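Local atomic coordinates of glucokinase (Enterococcus faecalis, PDB entry 2QM1), a protein that probably phosphorylates glucose at the expense of ATP, as a glucokinase of the ROK family that also binds zinc and magnesium. Residues Gln31-Glu36 / Arg55-Leu60. Sequence-based numbering, arbitrary orientation.
Sequences QKWSIE and RHRIDL
The indole of Trp33 carries the side chain of Arg57 across one face, and the near-parallel planes, 9° apart, show that the guanidinium stacks flat on the ring. Their centres are 4.4 Å from each other. Trp33 CE3 lies over one guanidinium face, displaced toward its rim, while Arg57 CD sits over the centre of the indole. The aliphatic carbons run over the six-membered ring: Arg57 CG sits 3.7 Å from its centroid, a CH-pi contact. A bend at chi2 (75°) lays the arginine along the indole. At the guanidinium edge, Gln31 OE1 lies in its plane and accepts two bonds side-on, from Arg57 NE at 3.0 Å and from Arg57 NH2, also at 3.0 Å. The NH2 bond meets a lone pair in the carbonyl plane; the NE donor is tilted 22° from it. Stack and fork together should restrict rotation of the guanidinium. Trp33 NE1 bonds to Ser53 OG, tying the indole to helix 46-60, which also carries Arg57, and Phe20 stacks on Trp33. This surface contact joins that helix to outermost strand 29-36 of the mixed 3-2-1-4-5 sheet, an order characteristic of the actin-like ATPase fold to which ROK kinases belong.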
ATOM      1  N   GLN B  31      18.113  15.807 -25.123  1.00 40.82           N
ATOM      2  CA  GLN B  31      18.532  17.156 -24.637  1.00 40.04           C
ATOM      3  C   GLN B  31      17.969  17.404 -23.275  1.00 39.77           C
ATOM      4  O   GLN B  31      16.902  16.920 -23.001  1.00 39.18           O
ATOM      5  CB  GLN B  31      17.940  18.296 -25.475  1.00 41.09           C
ATOM      6  CG  GLN B  31      17.216  17.895 -26.688  1.00 39.22           C
ATOM      7  CD  GLN B  31      16.882  19.065 -27.573  1.00 41.75           C
ATOM      8  OE1 GLN B  31      17.129  20.232 -27.229  1.00 39.54           O
ATOM      9  NE2 GLN B  31      16.301  18.764 -28.726  1.00 38.70           N
ATOM     10  N   LYS B  32      18.677  18.193 -22.446  1.00 39.48           N
ATOM     11  CA  LYS B  32      18.208  18.618 -21.132  1.00 40.18           C
ATOM     12  C   LYS B  32      18.452  20.088 -20.981  1.00 39.57           C
ATOM     13  O   LYS B  32      19.397  20.606 -21.561  1.00 38.71           O
ATOM     14  CB  LYS B  32      19.027  17.952 -19.998  1.00 41.87           C
ATOM     15  CG  LYS B  32      19.003  16.403 -19.956  1.00 40.21           C
ATOM     16  CD  LYS B  32      20.087  15.920 -19.011  1.00 41.41           C
ATOM     17  CE  LYS B  32      19.841  16.338 -17.571  1.00 44.22           C
ATOM     18  NZ  LYS B  32      20.887  15.625 -16.709  1.00 46.70           N
ATOM     19  N   TRP B  33      17.623  20.749 -20.159  1.00 39.83           N
ATOM     20  CA  TRP B  33      17.790  22.180 -19.853  1.00 38.63           C
ATOM     21  C   TRP B  33      17.002  22.553 -18.619  1.00 39.20           C
ATOM     22  O   TRP B  33      16.188  21.756 -18.122  1.00 38.95           O
ATOM     23  CB  TRP B  33      17.435  23.042 -21.059  1.00 39.21           C
ATOM     24  CG  TRP B  33      15.967  23.144 -21.447  1.00 36.50           C
ATOM     25  CD1 TRP B  33      15.111  24.161 -21.119  1.00 36.77           C
ATOM     26  CD2 TRP B  33      15.219  22.245 -22.284  1.00 37.11           C
ATOM     27  NE1 TRP B  33      13.863  23.956 -21.694  1.00 35.98           N
ATOM     28  CE2 TRP B  33      13.893  22.791 -22.413  1.00 36.78           C
ATOM     29  CE3 TRP B  33      15.529  21.051 -22.955  1.00 37.65           C
ATOM     30  CZ2 TRP B  33      12.881  22.162 -23.160  1.00 36.12           C
ATOM     31  CZ3 TRP B  33      14.519  20.404 -23.696  1.00 38.82           C
ATOM     32  CH2 TRP B  33      13.199  20.973 -23.796  1.00 38.21           C
ATOM     33  N   SER B  34      17.292  23.703 -18.035  1.00 38.28           N
ATOM     34  CA  SER B  34      16.529  24.088 -16.838  1.00 40.07           C
ATOM     35  C   SER B  34      16.338  25.589 -16.754  1.00 39.93           C
ATOM     36  O   SER B  34      16.900  26.335 -17.571  1.00 39.17           O
ATOM     37  CB  SER B  34      17.106  23.463 -15.515  1.00 38.89           C
ATOM     38  OG  SER B  34      18.427  23.913 -15.275  1.00 43.18           O
ATOM     39  N   ILE B  35      15.474  26.006 -15.824  1.00 40.45           N
ATOM     40  CA  ILE B  35      15.330  27.408 -15.417  1.00 40.68           C
ATOM     41  C   ILE B  35      15.042  27.443 -13.916  1.00 42.74           C
ATOM     42  O   ILE B  35      14.710  26.402 -13.317  1.00 41.88           O
ATOM     43  CB  ILE B  35      14.155  28.141 -16.141  1.00 41.47           C
ATOM     44  CG1 ILE B  35      12.785  27.563 -15.661  1.00 40.42           C
ATOM     45  CG2 ILE B  35      14.360  28.127 -17.689  1.00 38.91           C
ATOM     46  CD1 ILE B  35      11.587  27.835 -16.513  1.00 37.35           C
ATOM     47  N   GLU B  36      15.145  28.636 -13.320  1.00 44.34           N
ATOM     48  CA  GLU B  36      14.739  28.853 -11.924  1.00 47.79           C
ATOM     49  C   GLU B  36      13.233  28.756 -11.799  1.00 47.03           C
ATOM     50  O   GLU B  36      12.490  29.074 -12.721  1.00 47.77           O
ATOM     51  CB  GLU B  36      15.172  30.244 -11.402  1.00 47.38           C
ATOM     52  CG  GLU B  36      16.588  30.651 -11.769  1.00 51.39           C
ATOM     53  CD  GLU B  36      17.064  31.942 -11.054  1.00 52.91           C
ATOM     54  OE1 GLU B  36      16.585  33.063 -11.408  1.00 55.92           O
ATOM     55  OE2 GLU B  36      17.945  31.819 -10.151  1.00 58.78           O
ATOM     56  N   ARG B  55       8.230  26.677 -25.693  1.00 36.88           N
ATOM     57  CA  ARG B  55       8.055  27.366 -26.949  1.00 38.29           C
ATOM     58  C   ARG B  55       9.435  27.814 -27.488  1.00 38.85           C
ATOM     59  O   ARG B  55       9.740  27.637 -28.675  1.00 36.49           O
ATOM     60  CB  ARG B  55       7.158  28.581 -26.772  1.00 39.52           C
ATOM     61  CG  ARG B  55       5.689  28.247 -26.628  1.00 40.51           C
ATOM     62  CD  ARG B  55       4.911  29.532 -26.440  1.00 43.65           C
ATOM     63  NE  ARG B  55       3.459  29.327 -26.352  1.00 46.26           N
ATOM     64  CZ  ARG B  55       2.609  30.207 -25.822  1.00 44.72           C
ATOM     65  NH1 ARG B  55       3.061  31.348 -25.329  1.00 37.41           N
ATOM     66  NH2 ARG B  55       1.306  29.935 -25.775  1.00 47.60           N
ATOM     67  N   HIS B  56      10.263  28.390 -26.604  1.00 37.82           N
ATOM     68  CA  HIS B  56      11.562  28.959 -27.019  1.00 38.45           C
ATOM     69  C   HIS B  56      12.558  27.903 -27.503  1.00 37.90           C
ATOM     70  O   HIS B  56      13.373  28.202 -28.373  1.00 38.15           O
ATOM     71  CB  HIS B  56      12.178  29.786 -25.881  1.00 37.61           C
ATOM     72  CG  HIS B  56      13.421  30.528 -26.262  1.00 39.31           C
ATOM     73  ND1 HIS B  56      13.395  31.725 -26.948  1.00 43.13           N
ATOM     74  CD2 HIS B  56      14.730  30.241 -26.051  1.00 37.39           C
ATOM     75  CE1 HIS B  56      14.636  32.150 -27.127  1.00 44.54           C
ATOM     76  NE2 HIS B  56      15.462  31.265 -26.595  1.00 37.99           N
ATOM     77  N   ARG B  57      12.477  26.686 -26.958  1.00 37.66           N
ATOM     78  CA  ARG B  57      13.419  25.587 -27.270  1.00 37.52           C
ATOM     79  C   ARG B  57      13.056  25.058 -28.645  1.00 38.58           C
ATOM     80  O   ARG B  57      13.908  24.870 -29.556  1.00 36.96           O
ATOM     81  CB  ARG B  57      13.302  24.484 -26.206  1.00 37.96           C
ATOM     82  CG  ARG B  57      14.357  23.375 -26.293  1.00 38.42           C
ATOM     83  CD  ARG B  57      15.670  23.924 -25.764  1.00 36.61           C
ATOM     84  NE  ARG B  57      16.709  22.913 -25.848  1.00 36.97           N
ATOM     85  CZ  ARG B  57      17.845  22.941 -25.161  1.00 34.78           C
ATOM     86  NH1 ARG B  57      18.137  23.999 -24.386  1.00 33.92           N
ATOM     87  NH2 ARG B  57      18.725  21.949 -25.337  1.00 32.98           N
ATOM     88  N   ILE B  58      11.755  24.858 -28.811  1.00 39.33           N
ATOM     89  CA  ILE B  58      11.226  24.479 -30.109  1.00 39.30           C
ATOM     90  C   ILE B  58      11.576  25.485 -31.199  1.00 39.94           C
ATOM     91  O   ILE B  58      11.986  25.105 -32.291  1.00 38.65           O
ATOM     92  CB  ILE B  58       9.733  24.203 -30.050  1.00 39.31           C
ATOM     93  CG1 ILE B  58       9.531  22.855 -29.388  1.00 38.63           C
ATOM     94  CG2 ILE B  58       9.139  24.157 -31.494  1.00 38.17           C
ATOM     95  CD1 ILE B  58       8.122  22.594 -28.876  1.00 43.27           C
ATOM     96  N   ASP B  59      11.440  26.762 -30.878  1.00 40.28           N
ATOM     97  CA  ASP B  59      11.755  27.817 -31.803  1.00 42.14           C
ATOM     98  C   ASP B  59      13.284  27.966 -32.010  1.00 41.07           C
ATOM     99  O   ASP B  59      13.767  28.085 -33.137  1.00 40.15           O
ATOM    100  CB  ASP B  59      11.130  29.100 -31.284  1.00 43.70           C
ATOM    101  CG  ASP B  59      11.488  30.297 -32.108  1.00 50.06           C
ATOM    102  OD1 ASP B  59      11.335  30.238 -33.356  1.00 58.35           O
ATOM    103  OD2 ASP B  59      11.895  31.323 -31.501  1.00 58.23           O
ATOM    104  N   LEU B  60      14.030  27.925 -30.911  1.00 40.60           N
ATOM    105  CA  LEU B  60      15.483  28.045 -30.974  1.00 40.56           C
ATOM    106  C   LEU B  60      16.113  27.042 -31.952  1.00 40.20           C
ATOM    107  O   LEU B  60      17.036  27.380 -32.672  1.00 39.80           O
ATOM    108  CB  LEU B  60      16.120  27.927 -29.569  1.00 39.81           C
ATOM    109  CG  LEU B  60      17.613  28.227 -29.357  1.00 40.93           C
ATOM    110  CD1 LEU B  60      18.073  29.560 -29.999  1.00 36.73           C
ATOM    111  CD2 LEU B  60      18.001  28.107 -27.878  1.00 40.65           C
TER
HETATM  112  O   HOH W   1      20.438  20.619 -24.206  1.00 29.76           O